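Local coordinates for protein benzoylformate decarboxylase (Mycobacterium smegmatis, PDB 4Q9D) that is a three-domain enzyme of the thiamine pyrophosphate-dependent family and holds a magnesium ion in its C-terminal cofactor-binding domain, at residues B[85-90]-B[400-405]; B[207-212]-B[232-237]; B[253-258]-B[280-285]. One frame throughout, in Å; residues are numbered along the deposited sequence.

Overall arrangement
Contact 1 joins two domains, while contacts 2 and 3 both lie within the Rossmann-like central domain. Contact 2 holds two neighbouring strand ends together, and contact 3 lies just beyond the next strand. These two touch, their centres about 16 Å apart: A233 O and L253 N make a probable hydrogen bond of 2.9 Å, and L236 CD2 packs on M255 CE at 3.6 Å. Contact 1 touches neither, its centre lying about 15 Å from that of contact 2 and 20 Å from that of contact 3. Contacts 1 and 3 both reach the second subunit. The magnesium ion is held by D434, N461 and E463; I405 packs on helix 434-439, where D434 sits.

Contact 1: residues B[85-90]-B[400-405]; sequences LVAAYR and TGSGGI
A87 and S402 bring their backbones to within 4.4 Å, CA to CA, where the last turns of helix 82-90 meet the loop that follows strand 397-399. G401, with no CB to run into A87 O, brings its CA within 3.7 Å of that oxygen; a water bridges it to G401 N through two weak hydrogen bonds. The loop is held in shape by its own hydroxyls, in two consecutive ST turns. T400 OG1, anti to the backbone N (chi1 170°), accepts from S402 N and, weakly, from G403 N, and donates to G404 O. S402 OG takes G404 N at 3.0 Å. In a thiamine pyrophosphate enzyme this is a seam between domains: the helix belongs to the N-terminal cofactor-binding domain and the loop to the C-terminal one. The side-chain packing across it is small in area but buried. S402 lays OG 3.6 Å from A87 CB, while its CB meets V86 CG1 at 3.9 Å and R90 CG at 4.0 Å. R90 CB rests 3.3 Å from G401 O; CD bends off at chi2 (-63°), and the guanidinium lies away from the loop, where NH1 forms a salt bridge with D110 of the second subunit.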
loop_
_atom_site.group_PDB
_atom_site.type_symbol
_atom_site.label_atom_id
_atom_site.label_comp_id
_atom_site.label_asym_id
_atom_site.label_seq_id
_atom_site.Cartn_x
_atom_site.Cartn_y
_atom_site.Cartn_z
ATOM N N LEU B 85 15.453 1.274 9.367
ATOM C CA LEU B 85 14.341 2.210 9.228
ATOM C C LEU B 85 13.258 1.980 10.338
ATOM O O LEU B 85 12.783 2.919 10.966
ATOM C CB LEU B 85 13.735 2.125 7.799
ATOM C CG LEU B 85 12.513 3.025 7.608
ATOM C CD1 LEU B 85 12.869 4.521 7.820
ATOM C CD2 LEU B 85 11.861 2.777 6.211
ATOM N N VAL B 86 12.888 0.729 10.581
ATOM C CA VAL B 86 11.924 0.406 11.641
ATOM C C VAL B 86 12.403 0.982 12.979
ATOM O O VAL B 86 11.657 1.652 13.680
ATOM C CB VAL B 86 11.762 -1.129 11.788
ATOM C CG1 VAL B 86 10.759 -1.503 12.954
ATOM C CG2 VAL B 86 11.296 -1.722 10.480
ATOM N N ALA B 87 13.677 0.756 13.300
ATOM C CA ALA B 87 14.261 1.302 14.533
ATOM C C ALA B 87 14.157 2.833 14.621
ATOM O O ALA B 87 13.795 3.374 15.657
ATOM C CB ALA B 87 15.728 0.845 14.684
ATOM N N ALA B 88 14.493 3.530 13.533
ATOM C CA ALA B 88 14.415 4.988 13.500
ATOM C C ALA B 88 12.963 5.445 13.656
ATOM O O ALA B 88 12.662 6.435 14.322
ATOM C CB ALA B 88 15.019 5.530 12.164
ATOM N N TYR B 89 12.062 4.733 12.993
ATOM C CA TYR B 89 10.664 5.079 13.065
ATOM C C TYR B 89 10.146 4.887 14.519
ATOM O O TYR B 89 9.463 5.765 15.070
ATOM C CB TYR B 89 9.862 4.207 12.094
ATOM C CG TYR B 89 8.387 4.577 12.095
ATOM C CD1 TYR B 89 7.882 5.457 11.156
ATOM C CD2 TYR B 89 7.500 4.036 13.035
ATOM C CE1 TYR B 89 6.535 5.796 11.126
ATOM C CE2 TYR B 89 6.149 4.378 13.028
ATOM C CZ TYR B 89 5.672 5.258 12.079
ATOM O OH TYR B 89 4.336 5.607 12.053
ATOM N N ARG B 90 10.484 3.755 15.145
ATOM C CA ARG B 90 10.074 3.520 16.553
ATOM C C ARG B 90 10.704 4.527 17.536
ATOM O O ARG B 90 10.098 4.869 18.545
ATOM C CB ARG B 90 10.421 2.096 16.993
ATOM C CG ARG B 90 9.665 0.974 16.253
ATOM C CD ARG B 90 8.187 1.030 16.483
ATOM N NE ARG B 90 7.543 -0.278 16.265
ATOM C CZ ARG B 90 6.225 -0.480 16.357
ATOM N NH1 ARG B 90 5.398 0.529 16.633
ATOM N NH2 ARG B 90 5.722 -1.684 16.142
ATOM N N THR B 400 18.525 0.300 20.685
ATOM C CA THR B 400 17.650 0.141 19.524
ATOM C C THR B 400 16.227 0.610 19.793
ATOM O O THR B 400 15.619 0.224 20.806
ATOM C CB THR B 400 17.607 -1.312 19.048
ATOM O OG1 THR B 400 16.563 -1.431 18.073
ATOM C CG2 THR B 400 17.327 -2.283 20.238
ATOM N N GLY B 401 15.709 1.453 18.893
ATOM C CA GLY B 401 14.329 1.942 18.974
ATOM C C GLY B 401 13.315 0.818 18.863
ATOM O O GLY B 401 12.247 0.854 19.483
ATOM N N SER B 402 13.645 -0.201 18.071
ATOM C CA SER B 402 12.662 -1.229 17.758
ATOM C C SER B 402 12.849 -2.539 18.538
ATOM O O SER B 402 11.937 -3.368 18.574
ATOM C CB SER B 402 12.733 -1.575 16.279
ATOM O OG SER B 402 14.022 -2.101 15.985
ATOM N N GLY B 403 14.024 -2.751 19.125
ATOM C CA GLY B 403 14.370 -4.074 19.635
ATOM C C GLY B 403 15.167 -4.881 18.612
ATOM O O GLY B 403 15.775 -5.893 18.949
ATOM N N GLY B 404 15.199 -4.445 17.353
ATOM C CA GLY B 404 16.051 -5.151 16.388
ATOM C C GLY B 404 17.547 -4.901 16.622
ATOM O O GLY B 404 17.978 -3.747 16.828
ATOM N N ILE B 405 18.353 -5.961 16.592
ATOM C CA ILE B 405 19.787 -5.805 16.838
ATOM C C ILE B 405 20.571 -5.474 15.554
ATOM O O ILE B 405 20.001 -5.429 14.456
ATOM C CB ILE B 405 20.388 -7.023 17.601
ATOM C CG1 ILE B 405 20.176 -8.307 16.805
ATOM C CG2 ILE B 405 19.701 -7.162 18.947
ATOM C CD1 ILE B 405 20.638 -9.579 17.535
HETATM O O HOH W 1 16.320 3.741 16.917
#

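Contact 2: residues B[207-212]-B[232-237]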
loop_
_atom_site.group_PDB
_atom_site.type_symbol
_atom_site.label_atom_id
_atom_site.label_comp_id
_atom_site.label_asym_id
_atom_site.label_seq_id
_atom_site.Cartn_x
_atom_site.Cartn_y
_atom_site.Cartn_z
ATOM N N LEU B 207 8.525 7.744 33.721
ATOM C CA LEU B 207 9.168 8.673 32.806
ATOM C C LEU B 207 9.902 7.856 31.753
ATOM O O LEU B 207 10.909 7.197 32.042
ATOM C CB LEU B 207 10.154 9.611 33.542
ATOM C CG LEU B 207 9.547 10.613 34.556
ATOM C CD1 LEU B 207 10.632 11.383 35.334
ATOM C CD2 LEU B 207 8.594 11.608 33.878
ATOM N N GLY B 208 9.386 7.909 30.528
ATOM C CA GLY B 208 9.892 7.113 29.425
ATOM C C GLY B 208 10.802 7.894 28.490
ATOM O O GLY B 208 11.117 9.067 28.731
ATOM N N PRO B 209 11.238 7.235 27.412
ATOM C CA PRO B 209 12.233 7.792 26.483
ATOM C C PRO B 209 11.873 9.157 25.860
ATOM O O PRO B 209 12.806 9.864 25.476
ATOM C CB PRO B 209 12.305 6.741 25.375
ATOM C CG PRO B 209 11.923 5.421 26.074
ATOM C CD PRO B 209 10.880 5.832 27.101
ATOM N N GLU B 210 10.591 9.519 25.731
ATOM C CA GLU B 210 10.263 10.804 25.101
ATOM C C GLU B 210 10.816 11.944 25.919
ATOM O O GLU B 210 11.050 13.040 25.398
ATOM C CB GLU B 210 8.759 11.007 24.945
ATOM C CG GLU B 210 8.085 10.068 23.965
ATOM C CD GLU B 210 6.621 10.447 23.780
ATOM O OE1 GLU B 210 5.753 9.661 24.179
ATOM O OE2 GLU B 210 6.345 11.547 23.271
ATOM N N VAL B 211 11.002 11.704 27.212
ATOM C CA VAL B 211 11.427 12.785 28.114
ATOM C C VAL B 211 12.848 13.200 27.799
ATOM O O VAL B 211 13.127 14.380 27.598
ATOM C CB VAL B 211 11.210 12.394 29.610
ATOM C CG1 VAL B 211 11.771 13.442 30.548
ATOM C CG2 VAL B 211 9.722 12.214 29.865
ATOM N N ASP B 212 13.745 12.226 27.709
ATOM C CA ASP B 212 15.122 12.523 27.334
ATOM C C ASP B 212 15.187 13.122 25.906
ATOM O O ASP B 212 15.920 14.073 25.666
ATOM C CB ASP B 212 16.011 11.266 27.429
ATOM C CG ASP B 212 17.492 11.602 27.495
ATOM O OD1 ASP B 212 17.836 12.564 28.216
ATOM O OD2 ASP B 212 18.310 10.935 26.818
ATOM N N HIS B 232 9.310 5.100 38.000
ATOM C CA HIS B 232 9.811 4.005 37.166
ATOM C C HIS B 232 10.285 4.480 35.800
ATOM O O HIS B 232 9.840 5.512 35.309
ATOM C CB HIS B 232 8.721 2.962 36.965
ATOM C CG HIS B 232 8.522 2.053 38.140
ATOM N ND1 HIS B 232 9.282 0.915 38.338
ATOM C CD2 HIS B 232 7.635 2.092 39.163
ATOM C CE1 HIS B 232 8.854 0.283 39.414
ATOM N NE2 HIS B 232 7.864 0.982 39.940
ATOM N N ALA B 233 11.179 3.723 35.185
ATOM C CA ALA B 233 11.526 3.956 33.796
ATOM C C ALA B 233 10.779 2.938 32.931
ATOM O O ALA B 233 10.201 1.979 33.436
ATOM C CB ALA B 233 13.039 3.820 33.579
ATOM N N SER B 234 10.813 3.138 31.618
ATOM C CA SER B 234 10.260 2.170 30.685
ATOM C C SER B 234 11.016 0.858 30.779
ATOM O O SER B 234 12.229 0.845 31.016
ATOM C CB SER B 234 10.397 2.697 29.237
ATOM O OG SER B 234 9.936 1.736 28.284
ATOM N N ALA B 235 10.312 -0.250 30.582
ATOM C CA ALA B 235 11.006 -1.508 30.303
ATOM C C ALA B 235 11.719 -1.358 28.954
ATOM O O ALA B 235 11.269 -0.597 28.081
ATOM C CB ALA B 235 9.986 -2.677 30.237
ATOM N N LEU B 236 12.813 -2.073 28.761
ATOM C CA LEU B 236 13.422 -2.111 27.440
ATOM C C LEU B 236 13.625 -0.703 26.858
ATOM O O LEU B 236 13.211 -0.419 25.720
ATOM C CB LEU B 236 12.526 -2.948 26.514
ATOM C CG LEU B 236 12.267 -4.388 26.981
ATOM C CD1 LEU B 236 10.951 -4.916 26.402
ATOM C CD2 LEU B 236 13.457 -5.318 26.601
ATOM N N PRO B 237 14.244 0.188 27.636
ATOM C CA PRO B 237 14.359 1.592 27.246
ATOM C C PRO B 237 15.312 1.775 26.072
ATOM O O PRO B 237 16.368 1.139 26.061
ATOM C CB PRO B 237 14.972 2.228 28.510
ATOM C CG PRO B 237 15.867 1.145 29.024
ATOM C CD PRO B 237 14.981 -0.081 28.888
#
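The pyrrolidine ring of P209 meets S234 through a single corner, CD lying 3.8 Å from the serine CB. The imidazole of H232 turns away from 207-212, and its ND1 bonds to G251 O on strand 249-252; what H232 offers across the contact is its backbone. This is a beta-alpha-beta unit of the Rossmann-like central domain: strands 203-207 and 231-233 lie side by side in a parallel sheet, and the chain passes through helices 209-213 and 217-227 to get from one to the other. The strands are still joined at L207, whose N donates to H232 O at 3.0 Å. The bond is straight at N-H (164°) and nearly in line with the C=O bond. The next ladder bond is not made: L207 O lies 3.7 Å from A233 CA and 4.1 Å from S234 N, although the backbones stay close, with the CA atoms of G208 and S234 5.1 Å apart. Past G208 the first chain turns into its helix, V211 N bonding back to G208 O at 3.0 Å, and S241 OG bonds to G208 O as well. The L207 side chain packs on F242 and on L322 of helix 318-328. Across the contact, S234 holds its hydroxyl within its own loop: OG is anti to the backbone N (chi1 177°) and donates to A235 O at 2.7 Å.

Contact 3: residues B[253-258]-B[280-285]; sequences LPMTIA and YYPYVP
I257 sets CG1, anti to the carbonyl carbon (chi1 -64°), squarely over the centre of the Y280 ring, 3.6 Å from the centroid and 7° off the normal, a CH-pi contact in the buried part of a patch that otherwise lies at the surface. It lies in the Rossmann-like central domain, where the loop 280-285 wraps the N-terminus of helix 257-264, with T256 as N-cap, its OG1 bonded to G259 N. Y281 N donates to M255 O at 2.9 Å, almost straight (172°) and in the carbonyl plane; the same oxygen lies at the edge of the Y280 ring. In the helix's first turn A258 N donates a hydrogen bond to V284 O at 3.1 Å. A water between these bonds links I257 N, P282 O and V284 N, and a second joins Y280 OH to I257 O. M106 of the second subunit packs on both I257 and Y280.

On the solvent side P282, V284 and P285 are exposed, yet V284 still packs closely, its CG2 3.7 Å from T256 CG2. M255 crosses P282 at about a right angle, M255 SD meeting P282 CD at 3.7 Å, and runs beside Y281 in a Met-aromatic contact, SD at the ring's edge, 5.3 Å from the centroid; that tyrosine's OH bonds to S29 OG of the second subunit. A258 CB lies 3.5 Å from V284 CG1 and 3.3 Å from P285 O.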
loop_
_atom_site.group_PDB
_atom_site.type_symbol
_atom_site.label_atom_id
_atom_site.label_comp_id
_atom_site.label_asym_id
_atom_site.label_seq_id
_atom_site.Cartn_x
_atom_site.Cartn_y
_atom_site.Cartn_z
ATOM N N LEU B 253 10.003 -0.674 34.686
ATOM C CA LEU B 253 8.832 -1.542 34.822
ATOM C C LEU B 253 9.153 -2.946 34.328
ATOM O O LEU B 253 10.059 -3.133 33.506
ATOM C CB LEU B 253 7.639 -0.974 34.015
ATOM C CG LEU B 253 6.901 0.255 34.569
ATOM C CD1 LEU B 253 5.775 0.702 33.636
ATOM C CD2 LEU B 253 6.311 -0.067 35.941
ATOM N N PRO B 254 8.400 -3.942 34.812
ATOM C CA PRO B 254 8.462 -5.270 34.203
ATOM C C PRO B 254 8.001 -5.194 32.741
ATOM O O PRO B 254 7.375 -4.201 32.346
ATOM C CB PRO B 254 7.444 -6.080 35.022
ATOM C CG PRO B 254 7.305 -5.320 36.343
ATOM C CD PRO B 254 7.468 -3.884 35.959
ATOM N N MET B 255 8.264 -6.249 31.972
ATOM C CA MET B 255 7.986 -6.249 30.546
ATOM C C MET B 255 6.847 -7.173 30.161
ATOM O O MET B 255 6.700 -7.510 28.990
ATOM C CB MET B 255 9.250 -6.591 29.749
ATOM C CG MET B 255 9.865 -7.966 30.028
ATOM S SD MET B 255 11.315 -8.271 28.960
ATOM C CE MET B 255 12.435 -7.032 29.576
ATOM N N THR B 256 6.041 -7.585 31.138
ATOM C CA THR B 256 4.866 -8.412 30.838
ATOM C C THR B 256 3.601 -7.774 31.422
ATOM O O THR B 256 3.666 -6.936 32.330
ATOM C CB THR B 256 4.976 -9.822 31.444
ATOM O OG1 THR B 256 4.914 -9.703 32.872
ATOM C CG2 THR B 256 6.297 -10.495 31.050
ATOM N N ILE B 257 2.451 -8.191 30.910
ATOM C CA ILE B 257 1.168 -7.727 31.435
ATOM C C ILE B 257 1.023 -8.094 32.930
ATOM O O ILE B 257 0.772 -7.220 33.770
ATOM C CB ILE B 257 -0.013 -8.297 30.612
ATOM C CG1 ILE B 257 0.018 -7.779 29.156
ATOM C CG2 ILE B 257 -1.358 -7.912 31.259
ATOM C CD1 ILE B 257 -0.892 -8.587 28.225
ATOM N N ALA B 258 1.231 -9.371 33.264
ATOM C CA ALA B 258 1.102 -9.820 34.663
ATOM C C ALA B 258 2.089 -9.092 35.564
ATOM O O ALA B 258 1.771 -8.739 36.705
ATOM C CB ALA B 258 1.307 -11.353 34.768
ATOM N N TYR B 280 5.342 -3.988 26.382
ATOM C CA TYR B 280 5.370 -5.401 26.753
ATOM C C TYR B 280 6.125 -6.180 25.694
ATOM O O TYR B 280 6.064 -5.836 24.533
ATOM C CB TYR B 280 3.958 -5.985 26.783
ATOM C CG TYR B 280 2.969 -5.333 27.751
ATOM C CD1 TYR B 280 3.168 -5.361 29.141
ATOM C CD2 TYR B 280 1.808 -4.761 27.271
ATOM C CE1 TYR B 280 2.240 -4.779 30.007
ATOM C CE2 TYR B 280 0.866 -4.201 28.116
ATOM C CZ TYR B 280 1.081 -4.222 29.484
ATOM O OH TYR B 280 0.116 -3.689 30.297
ATOM N N TYR B 281 6.845 -7.209 26.145
ATOM C CA TYR B 281 7.636 -8.085 25.288
ATOM C C TYR B 281 7.047 -9.494 25.300
ATOM O O TYR B 281 6.134 -9.787 24.529
ATOM C CB TYR B 281 9.094 -8.117 25.749
ATOM C CG TYR B 281 10.053 -8.667 24.716
ATOM C CD1 TYR B 281 9.602 -9.079 23.470
ATOM C CD2 TYR B 281 11.410 -8.773 24.991
ATOM C CE1 TYR B 281 10.475 -9.582 22.524
ATOM C CE2 TYR B 281 12.291 -9.275 24.051
ATOM C CZ TYR B 281 11.818 -9.678 22.820
ATOM O OH TYR B 281 12.691 -10.177 21.881
ATOM N N PRO B 282 7.552 -10.369 26.172
ATOM C CA PRO B 282 6.946 -11.711 26.275
ATOM C C PRO B 282 5.529 -11.645 26.829
ATOM O O PRO B 282 5.156 -10.670 27.504
ATOM C CB PRO B 282 7.854 -12.449 27.259
ATOM C CG PRO B 282 8.539 -11.360 28.071
ATOM C CD PRO B 282 8.535 -10.100 27.245
ATOM N N TYR B 283 4.729 -12.656 26.504
ATOM C CA TYR B 283 3.338 -12.686 26.924
ATOM C C TYR B 283 3.174 -13.463 28.236
ATOM O O TYR B 283 3.442 -14.646 28.263
ATOM C CB TYR B 283 2.475 -13.344 25.855
ATOM C CG TYR B 283 1.032 -13.339 26.245
ATOM C CD1 TYR B 283 0.367 -12.138 26.416
ATOM C CD2 TYR B 283 0.328 -14.534 26.473
ATOM C CE1 TYR B 283 -0.967 -12.092 26.769
ATOM C CE2 TYR B 283 -1.013 -14.501 26.832
ATOM C CZ TYR B 283 -1.655 -13.263 26.979
ATOM O OH TYR B 283 -2.978 -13.181 27.349
ATOM N N VAL B 284 2.756 -12.782 29.305
ATOM C CA VAL B 284 2.327 -13.445 30.530
ATOM C C VAL B 284 1.001 -12.813 30.887
ATOM O O VAL B 284 0.947 -11.618 31.169
ATOM C CB VAL B 284 3.320 -13.268 31.696
ATOM C CG1 VAL B 284 2.799 -14.003 32.982
ATOM C CG2 VAL B 284 4.710 -13.803 31.302
ATOM N N PRO B 285 -0.079 -13.615 30.854
ATOM C CA PRO B 285 -1.435 -13.069 30.934
ATOM C C PRO B 285 -1.749 -12.419 32.280
ATOM O O PRO B 285 -1.255 -12.845 33.329
ATOM C CB PRO B 285 -2.347 -14.275 30.634
ATOM C CG PRO B 285 -1.514 -15.486 30.854
ATOM C CD PRO B 285 -0.058 -15.080 30.635
HETATM O O HOH W 2 -0.032 -4.568 32.827
HETATM O O HOH W 3 2.847 -9.669 28.442
#